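Local coordinates for MmeI (Methylophilus methylotrophus, PDB 5HR4), which is a type IIL restriction-modification enzyme that probably methylates the exocyclic amino group of adenine in DNA with S-adenosyl-L-methionine as donor, at residues A[482-494]-A[507-519]. Residues are numbered along the deposited sequence; the frame is centred on the assembly and turned at random.
Sequences PPFVGKSKQTPGQ and SASDLDLVAAWYP. With SFG (sinefungin), chain H; nucleotides of chain B; nucleotides of chain C.
D512 OD1 accepts two backbone N-H groups: V485 N across the contact, from the syn side but 28° out of the carboxylate plane, and V514 N, 3.1 Å away, through the anti lone pair, which closes an Asx turn. With CG anti to the backbone N (chi1 -160°), the short carboxylate reaches the loop after strand 477-480. L513 N returns a 2.8 Å bond to V485 O, and the branched apolar side chains of V485 and L513 pack CB to CB, suited to this buried place. Two rigid prolines suit the face of W517: P482 CB sits over the five-membered ring, 4.0 Å from its centroid, and P483 CD over the six-membered ring. The indole edge and P483 CG meet the adenine of sinefungin, while W517 NE1 bonds to P362 O. F484 CB points away from 507-519, yet its ring touches V514 CB and lies flat on the DA7 base of chain B, C6 3.6 Å above its centre; an alanine here would probably leave that base without its stacking partner. P482 O lies 3.2 Å from N6 of DA7 of chain B. The N-P-P-F sequence beside the target adenine and the sinefungin-filled methyl-donor site is catalytic motif IV of adenine DNA methyltransferases.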
ATOM      1  N   PRO A 482      -1.529   5.135   5.437  1.00 27.72           N
ATOM      2  CA  PRO A 482      -2.787   5.609   4.825  1.00 28.34           C
ATOM      3  C   PRO A 482      -3.209   4.749   3.644  1.00 35.10           C
ATOM      4  O   PRO A 482      -2.373   4.074   3.017  1.00 27.27           O
ATOM      5  CB  PRO A 482      -2.438   7.035   4.367  1.00 31.49           C
ATOM      6  CG  PRO A 482      -1.153   7.381   5.057  1.00 29.59           C
ATOM      7  CD  PRO A 482      -0.430   6.097   5.267  1.00 27.20           C
ATOM      8  N   PRO A 483      -4.502   4.796   3.276  1.00 34.81           N
ATOM      9  CA  PRO A 483      -5.024   3.885   2.249  1.00 29.86           C
ATOM     10  C   PRO A 483      -4.488   4.172   0.857  1.00 31.84           C
ATOM     11  O   PRO A 483      -4.270   5.330   0.481  1.00 30.30           O
ATOM     12  CB  PRO A 483      -6.533   4.130   2.308  1.00 31.28           C
ATOM     13  CG  PRO A 483      -6.645   5.519   2.774  1.00 32.18           C
ATOM     14  CD  PRO A 483      -5.575   5.641   3.818  1.00 32.61           C
ATOM     15  N   PHE A 484      -4.311   3.086   0.086  1.00 27.33           N
ATOM     16  CA  PHE A 484      -3.827   3.129  -1.289  1.00 28.16           C
ATOM     17  C   PHE A 484      -5.017   2.958  -2.215  1.00 27.58           C
ATOM     18  O   PHE A 484      -5.708   1.935  -2.158  1.00 31.48           O
ATOM     19  CB  PHE A 484      -2.833   2.007  -1.599  1.00 28.33           C
ATOM     20  CG  PHE A 484      -1.734   1.844  -0.612  1.00 31.21           C
ATOM     21  CD1 PHE A 484      -1.444   2.812   0.334  1.00 33.92           C
ATOM     22  CD2 PHE A 484      -0.955   0.701  -0.649  1.00 31.86           C
ATOM     23  CE1 PHE A 484      -0.402   2.618   1.236  1.00 32.64           C
ATOM     24  CE2 PHE A 484       0.082   0.517   0.240  1.00 26.90           C
ATOM     25  CZ  PHE A 484       0.357   1.479   1.180  1.00 27.56           C
ATOM     26  N   VAL A 485      -5.252   3.926  -3.079  1.00 30.30           N
ATOM     27  CA  VAL A 485      -6.332   3.755  -4.042  1.00 27.01           C
ATOM     28  C   VAL A 485      -5.897   4.404  -5.345  1.00 23.65           C
ATOM     29  O   VAL A 485      -5.536   5.586  -5.379  1.00 25.31           O
ATOM     30  CB  VAL A 485      -7.670   4.336  -3.539  1.00 28.70           C
ATOM     31  CG1 VAL A 485      -8.732   4.109  -4.599  1.00 27.35           C
ATOM     32  CG2 VAL A 485      -8.121   3.711  -2.194  1.00 23.84           C
ATOM     33  N   GLY A 486      -5.900   3.630  -6.419  1.00 23.26           N
ATOM     34  CA  GLY A 486      -5.424   4.142  -7.685  1.00 28.88           C
ATOM     35  C   GLY A 486      -6.326   5.225  -8.231  1.00 27.32           C
ATOM     36  O   GLY A 486      -7.475   5.371  -7.833  1.00 29.89           O
ATOM     37  N   LYS A 487      -5.781   5.998  -9.171  1.00 27.71           N
ATOM     38  CA  LYS A 487      -6.496   7.154  -9.699  1.00 24.39           C
ATOM     39  C   LYS A 487      -7.815   6.767 -10.354  1.00 29.05           C
ATOM     40  O   LYS A 487      -8.749   7.574 -10.385  1.00 37.66           O
ATOM     41  CB  LYS A 487      -5.614   7.857 -10.715  1.00 27.73           C
ATOM     42  CG  LYS A 487      -5.250   6.947 -11.889  1.00 21.73           C
ATOM     43  CD  LYS A 487      -4.842   7.806 -13.050  1.00 23.00           C
ATOM     44  CE  LYS A 487      -4.218   6.990 -14.144  1.00 32.33           C
ATOM     45  NZ  LYS A 487      -3.605   7.901 -15.135  1.00 37.16           N
ATOM     46  N   SER A 488      -7.901   5.559 -10.906  1.00 29.84           N
ATOM     47  CA  SER A 488      -9.069   5.095 -11.638  1.00 26.14           C
ATOM     48  C   SER A 488      -9.853   4.058 -10.853  1.00 33.15           C
ATOM     49  O   SER A 488     -10.657   3.323 -11.436  1.00 40.46           O
ATOM     50  CB  SER A 488      -8.666   4.509 -12.992  1.00 29.05           C
ATOM     51  OG  SER A 488      -7.857   5.408 -13.734  1.00 35.43           O
ATOM     52  N   LYS A 489      -9.637   3.975  -9.541  1.00 33.49           N
ATOM     53  CA  LYS A 489     -10.352   3.013  -8.710  1.00 32.46           C
ATOM     54  C   LYS A 489     -11.059   3.678  -7.534  1.00 30.55           C
ATOM     55  O   LYS A 489     -11.548   2.967  -6.643  1.00 26.09           O
ATOM     56  CB  LYS A 489      -9.401   1.917  -8.185  1.00 28.90           C
ATOM     57  CG  LYS A 489      -8.533   1.148  -9.237  1.00 33.41           C
ATOM     58  CD  LYS A 489      -9.354   0.563 -10.414  1.00 37.44           C
ATOM     59  CE  LYS A 489      -8.751  -0.740 -10.983  1.00 37.20           C
ATOM     60  NZ  LYS A 489      -7.815  -0.549 -12.162  1.00 39.59           N
ATOM     61  N   GLN A 490     -11.127   5.012  -7.495  1.00 23.42           N
ATOM     62  CA  GLN A 490     -11.581   5.718  -6.303  1.00 31.42           C
ATOM     63  C   GLN A 490     -12.979   6.319  -6.493  1.00 35.41           C
ATOM     64  O   GLN A 490     -13.370   6.720  -7.592  1.00 33.41           O
ATOM     65  CB  GLN A 490     -10.575   6.809  -5.890  1.00 33.59           C
ATOM     66  CG  GLN A 490      -9.807   7.448  -7.035  1.00 34.75           C
ATOM     67  CD  GLN A 490      -8.897   8.602  -6.597  1.00 36.24           C
ATOM     68  OE1 GLN A 490      -9.274   9.777  -6.731  1.00 35.29           O
ATOM     69  NE2 GLN A 490      -7.676   8.275  -6.120  1.00 27.62           N
ATOM     70  N   THR A 491     -13.736   6.364  -5.398  1.00 30.05           N
ATOM     71  CA  THR A 491     -15.138   6.732  -5.444  1.00 27.54           C
ATOM     72  C   THR A 491     -15.279   8.249  -5.612  1.00 34.24           C
ATOM     73  O   THR A 491     -14.338   9.001  -5.333  1.00 34.53           O
ATOM     74  CB  THR A 491     -15.842   6.249  -4.175  1.00 25.85           C
ATOM     75  OG1 THR A 491     -15.337   6.953  -3.034  1.00 27.95           O
ATOM     76  CG2 THR A 491     -15.648   4.742  -3.966  1.00 20.86           C
ATOM     77  N   PRO A 492     -16.436   8.736  -6.089  1.00 37.50           N
ATOM     78  CA  PRO A 492     -16.545  10.187  -6.322  1.00 39.95           C
ATOM     79  C   PRO A 492     -16.208  11.002  -5.084  1.00 33.75           C
ATOM     80  O   PRO A 492     -15.629  12.095  -5.197  1.00 31.44           O
ATOM     81  CB  PRO A 492     -18.010  10.373  -6.758  1.00 30.33           C
ATOM     82  CG  PRO A 492     -18.460   9.033  -7.234  1.00 27.68           C
ATOM     83  CD  PRO A 492     -17.706   8.039  -6.393  1.00 38.67           C
ATOM     84  N   GLY A 493     -16.512  10.466  -3.899  1.00 33.87           N
ATOM     85  CA  GLY A 493     -16.121  11.131  -2.664  1.00 29.62           C
ATOM     86  C   GLY A 493     -14.618  11.266  -2.493  1.00 35.69           C
ATOM     87  O   GLY A 493     -14.131  12.325  -2.093  1.00 37.84           O
ATOM     88  N   GLN A 494     -13.851  10.201  -2.785  1.00 34.80           N
ATOM     89  CA  GLN A 494     -12.416  10.325  -2.525  1.00 32.27           C
ATOM     90  C   GLN A 494     -11.657  11.050  -3.629  1.00 31.66           C
ATOM     91  O   GLN A 494     -10.605  11.630  -3.338  1.00 30.83           O
ATOM     92  CB  GLN A 494     -11.759   8.974  -2.229  1.00 24.36           C
ATOM     93  CG  GLN A 494     -12.236   7.790  -2.997  1.00 30.30           C
ATOM     94  CD  GLN A 494     -12.079   6.489  -2.202  1.00 29.61           C
ATOM     95  OE1 GLN A 494     -12.316   5.394  -2.709  1.00 29.84           O
ATOM     96  NE2 GLN A 494     -11.703   6.619  -0.950  1.00 31.58           N
ATOM     97  N   SER A 507      -3.751  17.869 -13.624  1.00 51.35           N
ATOM     98  CA  SER A 507      -3.729  16.409 -13.598  1.00 49.84           C
ATOM     99  C   SER A 507      -3.643  15.829 -12.187  1.00 46.59           C
ATOM    100  O   SER A 507      -3.362  14.636 -12.032  1.00 47.29           O
ATOM    101  CB  SER A 507      -2.584  15.840 -14.456  1.00 49.29           C
ATOM    102  OG  SER A 507      -2.780  16.084 -15.842  1.00 55.31           O
ATOM    103  N   ALA A 508      -3.892  16.621 -11.143  1.00 44.88           N
ATOM    104  CA  ALA A 508      -3.804  16.062  -9.797  1.00 43.04           C
ATOM    105  C   ALA A 508      -4.780  14.911  -9.575  1.00 39.85           C
ATOM    106  O   ALA A 508      -4.628  14.168  -8.602  1.00 40.46           O
ATOM    107  CB  ALA A 508      -4.045  17.150  -8.748  1.00 46.10           C
ATOM    108  N   SER A 509      -5.785  14.747 -10.438  1.00 42.44           N
ATOM    109  CA  SER A 509      -6.669  13.597 -10.288  1.00 43.03           C
ATOM    110  C   SER A 509      -5.940  12.284 -10.556  1.00 42.68           C
ATOM    111  O   SER A 509      -6.379  11.236 -10.066  1.00 44.46           O
ATOM    112  CB  SER A 509      -7.891  13.725 -11.206  1.00 36.30           C
ATOM    113  OG  SER A 509      -7.514  14.041 -12.533  1.00 41.41           O
ATOM    114  N   ASP A 510      -4.825  12.320 -11.309  1.00 36.88           N
ATOM    115  CA  ASP A 510      -3.968  11.163 -11.591  1.00 35.42           C
ATOM    116  C   ASP A 510      -3.148  10.687 -10.378  1.00 39.66           C
ATOM    117  O   ASP A 510      -2.211   9.885 -10.612  1.00 39.21           O
ATOM    118  CB  ASP A 510      -2.999  11.484 -12.724  1.00 38.64           C
ATOM    119  CG  ASP A 510      -3.669  11.526 -14.072  1.00 41.35           C
ATOM    120  OD1 ASP A 510      -4.748  10.921 -14.204  1.00 47.12           O
ATOM    121  OD2 ASP A 510      -3.113  12.158 -14.995  1.00 40.33           O
ATOM    122  N   LEU A 511      -3.405  11.116  -9.144  1.00 30.42           N
ATOM    123  CA  LEU A 511      -2.628  10.643  -8.012  1.00 37.41           C
ATOM    124  C   LEU A 511      -3.344   9.500  -7.312  1.00 30.90           C
ATOM    125  O   LEU A 511      -4.568   9.381  -7.363  1.00 37.88           O
ATOM    126  CB  LEU A 511      -2.369  11.778  -7.014  1.00 38.25           C
ATOM    127  CG  LEU A 511      -1.306  12.760  -7.504  1.00 32.41           C
ATOM    128  CD1 LEU A 511      -1.234  13.992  -6.631  1.00 32.34           C
ATOM    129  CD2 LEU A 511       0.011  12.031  -7.539  1.00 28.70           C
ATOM    130  N   ASP A 512      -2.564   8.648  -6.661  1.00 33.38           N
ATOM    131  CA  ASP A 512      -3.158   7.696  -5.739  1.00 31.94           C
ATOM    132  C   ASP A 512      -3.791   8.473  -4.593  1.00 35.32           C
ATOM    133  O   ASP A 512      -3.363   9.584  -4.259  1.00 33.35           O
ATOM    134  CB  ASP A 512      -2.098   6.712  -5.213  1.00 25.29           C
ATOM    135  CG  ASP A 512      -2.712   5.417  -4.642  1.00 27.43           C
ATOM    136  OD1 ASP A 512      -3.306   5.477  -3.537  1.00 28.99           O
ATOM    137  OD2 ASP A 512      -2.590   4.337  -5.287  1.00 23.21           O
ATOM    138  N   LEU A 513      -4.847   7.901  -4.008  1.00 31.44           N
ATOM    139  CA  LEU A 513      -5.454   8.538  -2.849  1.00 26.99           C
ATOM    140  C   LEU A 513      -4.425   8.787  -1.749  1.00 32.01           C
ATOM    141  O   LEU A 513      -4.503   9.801  -1.041  1.00 34.08           O
ATOM    142  CB  LEU A 513      -6.611   7.692  -2.314  1.00 27.10           C
ATOM    143  CG  LEU A 513      -7.411   8.371  -1.192  1.00 27.69           C
ATOM    144  CD1 LEU A 513      -7.779   9.799  -1.572  1.00 22.86           C
ATOM    145  CD2 LEU A 513      -8.634   7.571  -0.836  1.00 20.73           C
ATOM    146  N   VAL A 514      -3.452   7.878  -1.583  1.00 31.07           N
ATOM    147  CA  VAL A 514      -2.517   8.014  -0.464  1.00 28.78           C
ATOM    148  C   VAL A 514      -1.734   9.317  -0.567  1.00 32.28           C
ATOM    149  O   VAL A 514      -1.341   9.897   0.458  1.00 31.53           O
ATOM    150  CB  VAL A 514      -1.567   6.799  -0.373  1.00 31.33           C
ATOM    151  CG1 VAL A 514      -0.662   6.707  -1.580  1.00 25.31           C
ATOM    152  CG2 VAL A 514      -0.732   6.863   0.913  1.00 33.10           C
ATOM    153  N   ALA A 515      -1.520   9.817  -1.790  1.00 30.52           N
ATOM    154  CA  ALA A 515      -0.783  11.065  -1.948  1.00 28.47           C
ATOM    155  C   ALA A 515      -1.414  12.190  -1.144  1.00 30.81           C
ATOM    156  O   ALA A 515      -0.700  13.009  -0.570  1.00 31.42           O
ATOM    157  CB  ALA A 515      -0.692  11.443  -3.420  1.00 24.45           C
ATOM    158  N   ALA A 516      -2.746  12.197  -1.029  1.00 37.13           N
ATOM    159  CA  ALA A 516      -3.461  13.250  -0.304  1.00 33.06           C
ATOM    160  C   ALA A 516      -2.915  13.515   1.105  1.00 31.70           C
ATOM    161  O   ALA A 516      -2.900  14.663   1.558  1.00 36.24           O
ATOM    162  CB  ALA A 516      -4.939  12.896  -0.223  1.00 31.72           C
ATOM    163  N   TRP A 517      -2.492  12.483   1.833  1.00 31.11           N
ATOM    164  CA  TRP A 517      -2.024  12.749   3.197  1.00 36.32           C
ATOM    165  C   TRP A 517      -0.721  13.545   3.238  1.00 33.59           C
ATOM    166  O   TRP A 517      -0.416  14.137   4.276  1.00 32.48           O
ATOM    167  CB  TRP A 517      -1.839  11.452   3.996  1.00 33.63           C
ATOM    168  CG  TRP A 517      -3.110  10.938   4.590  1.00 31.79           C
ATOM    169  CD1 TRP A 517      -3.437  10.881   5.909  1.00 30.86           C
ATOM    170  CD2 TRP A 517      -4.234  10.420   3.877  1.00 31.80           C
ATOM    171  NE1 TRP A 517      -4.697  10.353   6.063  1.00 27.14           N
ATOM    172  CE2 TRP A 517      -5.205  10.060   4.828  1.00 28.78           C
ATOM    173  CE3 TRP A 517      -4.509  10.217   2.523  1.00 32.64           C
ATOM    174  CZ2 TRP A 517      -6.432   9.506   4.472  1.00 34.92           C
ATOM    175  CZ3 TRP A 517      -5.732   9.672   2.165  1.00 33.62           C
ATOM    176  CH2 TRP A 517      -6.680   9.324   3.135  1.00 36.03           C
ATOM    177  N   TYR A 518       0.048  13.579   2.142  1.00 31.01           N
ATOM    178  CA  TYR A 518       1.329  14.283   2.173  1.00 31.65           C
ATOM    179  C   TYR A 518       1.169  15.799   2.221  1.00 36.45           C
ATOM    180  O   TYR A 518       1.820  16.440   3.068  1.00 37.42           O
ATOM    181  CB  TYR A 518       2.195  13.843   0.990  1.00 30.86           C
ATOM    182  CG  TYR A 518       2.808  12.473   1.147  1.00 32.02           C
ATOM    183  CD1 TYR A 518       2.038  11.323   0.998  1.00 31.12           C
ATOM    184  CD2 TYR A 518       4.162  12.330   1.418  1.00 35.76           C
ATOM    185  CE1 TYR A 518       2.587  10.077   1.130  1.00 31.72           C
ATOM    186  CE2 TYR A 518       4.733  11.079   1.554  1.00 35.19           C
ATOM    187  CZ  TYR A 518       3.939   9.959   1.412  1.00 36.93           C
ATOM    188  OH  TYR A 518       4.498   8.716   1.544  1.00 35.06           O
ATOM    189  N   PRO A 519       0.373  16.442   1.359  1.00 35.10           N
ATOM    190  CA  PRO A 519       0.184  17.893   1.509  1.00 35.99           C
ATOM    191  C   PRO A 519      -0.500  18.262   2.807  1.00 36.95           C
ATOM    192  O   PRO A 519      -0.189  19.313   3.380  1.00 36.25           O
ATOM    193  CB  PRO A 519      -0.686  18.263   0.298  1.00 39.49           C
ATOM    194  CG  PRO A 519      -0.466  17.175  -0.666  1.00 40.08           C
ATOM    195  CD  PRO A 519      -0.307  15.943   0.157  1.00 35.01           C
TER
HETATM  196  N   SFG H1002      -2.377   1.256  10.112  1.00 39.36           N
HETATM  197  CA  SFG H1002      -3.643   0.629  10.428  1.00 41.66           C
HETATM  198  C   SFG H1002      -3.331  -0.663  11.158  1.00 44.47           C
HETATM  199  O   SFG H1002      -2.133  -0.972  11.346  1.00 45.42           O
HETATM  200  OXT SFG H1002      -4.242  -1.414  11.580  1.00 43.95           O
HETATM  201  CB  SFG H1002      -4.421   0.335   9.150  1.00 40.94           C
HETATM  202  CG  SFG H1002      -4.557   1.636   8.374  1.00 38.68           C
HETATM  203  CD  SFG H1002      -5.086   1.254   7.010  1.00 36.43           C
HETATM  204  NE  SFG H1002      -3.948   0.816   6.226  1.00 35.96           N
HETATM  205  C5' SFG H1002      -5.813   2.426   6.330  1.00 40.93           C
HETATM  206  C4' SFG H1002      -6.972   3.047   7.182  1.00 40.18           C
HETATM  207  O4' SFG H1002      -7.271   4.218   6.696  1.00 39.00           O
HETATM  208  C3' SFG H1002      -8.297   2.268   7.103  1.00 45.25           C
HETATM  209  O3' SFG H1002      -8.543   1.758   8.333  1.00 50.67           O
HETATM  210  C2' SFG H1002      -9.380   3.297   6.663  1.00 42.99           C
HETATM  211  O2' SFG H1002     -10.639   3.144   7.446  1.00 45.35           O
HETATM  212  C1' SFG H1002      -8.848   4.444   6.941  1.00 38.60           C
HETATM  213  N9  SFG H1002      -9.210   5.483   6.028  1.00 33.27           N
HETATM  214  C8  SFG H1002      -9.386   5.402   4.712  1.00 37.02           C
HETATM  215  N7  SFG H1002      -9.666   6.623   4.250  1.00 34.95           N
HETATM  216  C5  SFG H1002      -9.655   7.458   5.288  1.00 38.51           C
HETATM  217  C6  SFG H1002      -9.890   8.810   5.360  1.00 37.93           C
HETATM  218  N6  SFG H1002     -10.214   9.798   4.360  1.00 32.91           N
HETATM  219  N1  SFG H1002      -9.827   9.452   6.520  1.00 36.32           N
HETATM  220  C2  SFG H1002      -9.525   8.755   7.642  1.00 32.87           C
HETATM  221  N3  SFG H1002      -9.298   7.417   7.572  1.00 34.79           N
HETATM  222  C4  SFG H1002      -9.363   6.765   6.389  1.00 35.93           C
ATOM    223  P    DA B   7      -5.616  -0.733  -6.442  1.00 30.69           P
ATOM    224  OP1  DA B   7      -6.978  -1.253  -6.134  1.00 25.69           O
ATOM    225  OP2  DA B   7      -5.357   0.724  -6.345  1.00 25.65           O
ATOM    226  O5'  DA B   7      -4.572  -1.563  -5.587  1.00 30.66           O
ATOM    227  C5'  DA B   7      -4.080  -1.105  -4.394  1.00 24.13           C
ATOM    228  C4'  DA B   7      -3.710  -2.310  -3.589  1.00 24.41           C
ATOM    229  O4'  DA B   7      -3.171  -1.917  -2.329  1.00 24.74           O
ATOM    230  C3'  DA B   7      -4.863  -3.255  -3.297  1.00 26.76           C
ATOM    231  O3'  DA B   7      -4.388  -4.563  -3.476  1.00 27.28           O
ATOM    232  C2'  DA B   7      -5.202  -2.959  -1.833  1.00 26.25           C
ATOM    233  C1'  DA B   7      -3.847  -2.563  -1.275  1.00 27.04           C
ATOM    234  N9   DA B   7      -3.876  -1.582  -0.198  1.00 28.76           N
ATOM    235  C8   DA B   7      -4.660  -0.479  -0.125  1.00 26.87           C
ATOM    236  N7   DA B   7      -4.417   0.268   0.910  1.00 28.44           N
ATOM    237  C5   DA B   7      -3.373  -0.377   1.554  1.00 30.34           C
ATOM    238  C6   DA B   7      -2.635  -0.078   2.730  1.00 28.00           C
ATOM    239  N6   DA B   7      -2.868   0.988   3.499  1.00 28.36           N
ATOM    240  N1   DA B   7      -1.656  -0.931   3.090  1.00 28.37           N
ATOM    241  C2   DA B   7      -1.428  -1.997   2.327  1.00 27.62           C
ATOM    242  N3   DA B   7      -2.046  -2.372   1.201  1.00 31.01           N
ATOM    243  C4   DA B   7      -3.018  -1.508   0.872  1.00 28.76           C
TER
ATOM    244  P    DG C  10     -14.726   0.379 -19.554  1.00 32.14           P
ATOM    245  OP1  DG C  10     -15.996  -0.361 -19.762  1.00 20.80           O
ATOM    246  OP2  DG C  10     -14.331   1.311 -20.634  1.00 27.79           O
ATOM    247  O5'  DG C  10     -14.694   1.190 -18.172  1.00 29.82           O
ATOM    248  C5'  DG C  10     -14.285   0.528 -16.958  1.00 27.67           C
ATOM    249  C4'  DG C  10     -13.632   1.495 -15.965  1.00 25.23           C
ATOM    250  O4'  DG C  10     -12.228   1.647 -16.281  1.00 32.18           O
ATOM    251  C3'  DG C  10     -14.195   2.915 -15.936  1.00 26.86           C
ATOM    252  O3'  DG C  10     -13.999   3.444 -14.659  1.00 32.54           O
ATOM    253  C2'  DG C  10     -13.316   3.631 -16.952  1.00 27.83           C
ATOM    254  C1'  DG C  10     -11.967   2.992 -16.662  1.00 32.29           C
ATOM    255  N9   DG C  10     -11.058   2.982 -17.802  1.00 27.78           N
ATOM    256  C8   DG C  10     -11.355   2.640 -19.092  1.00 29.75           C
ATOM    257  N7   DG C  10     -10.329   2.710 -19.900  1.00 31.11           N
ATOM    258  C5   DG C  10      -9.284   3.128 -19.086  1.00 31.95           C
ATOM    259  C6   DG C  10      -7.921   3.371 -19.400  1.00 35.21           C
ATOM    260  O6   DG C  10      -7.361   3.272 -20.516  1.00 31.90           O
ATOM    261  N1   DG C  10      -7.191   3.780 -18.260  1.00 32.73           N
ATOM    262  C2   DG C  10      -7.729   3.922 -16.995  1.00 28.37           C
ATOM    263  N2   DG C  10      -6.905   4.328 -16.040  1.00 29.00           N
ATOM    264  N3   DG C  10      -8.998   3.691 -16.697  1.00 34.73           N
ATOM    265  C4   DG C  10      -9.718   3.302 -17.789  1.00 33.16           C
TER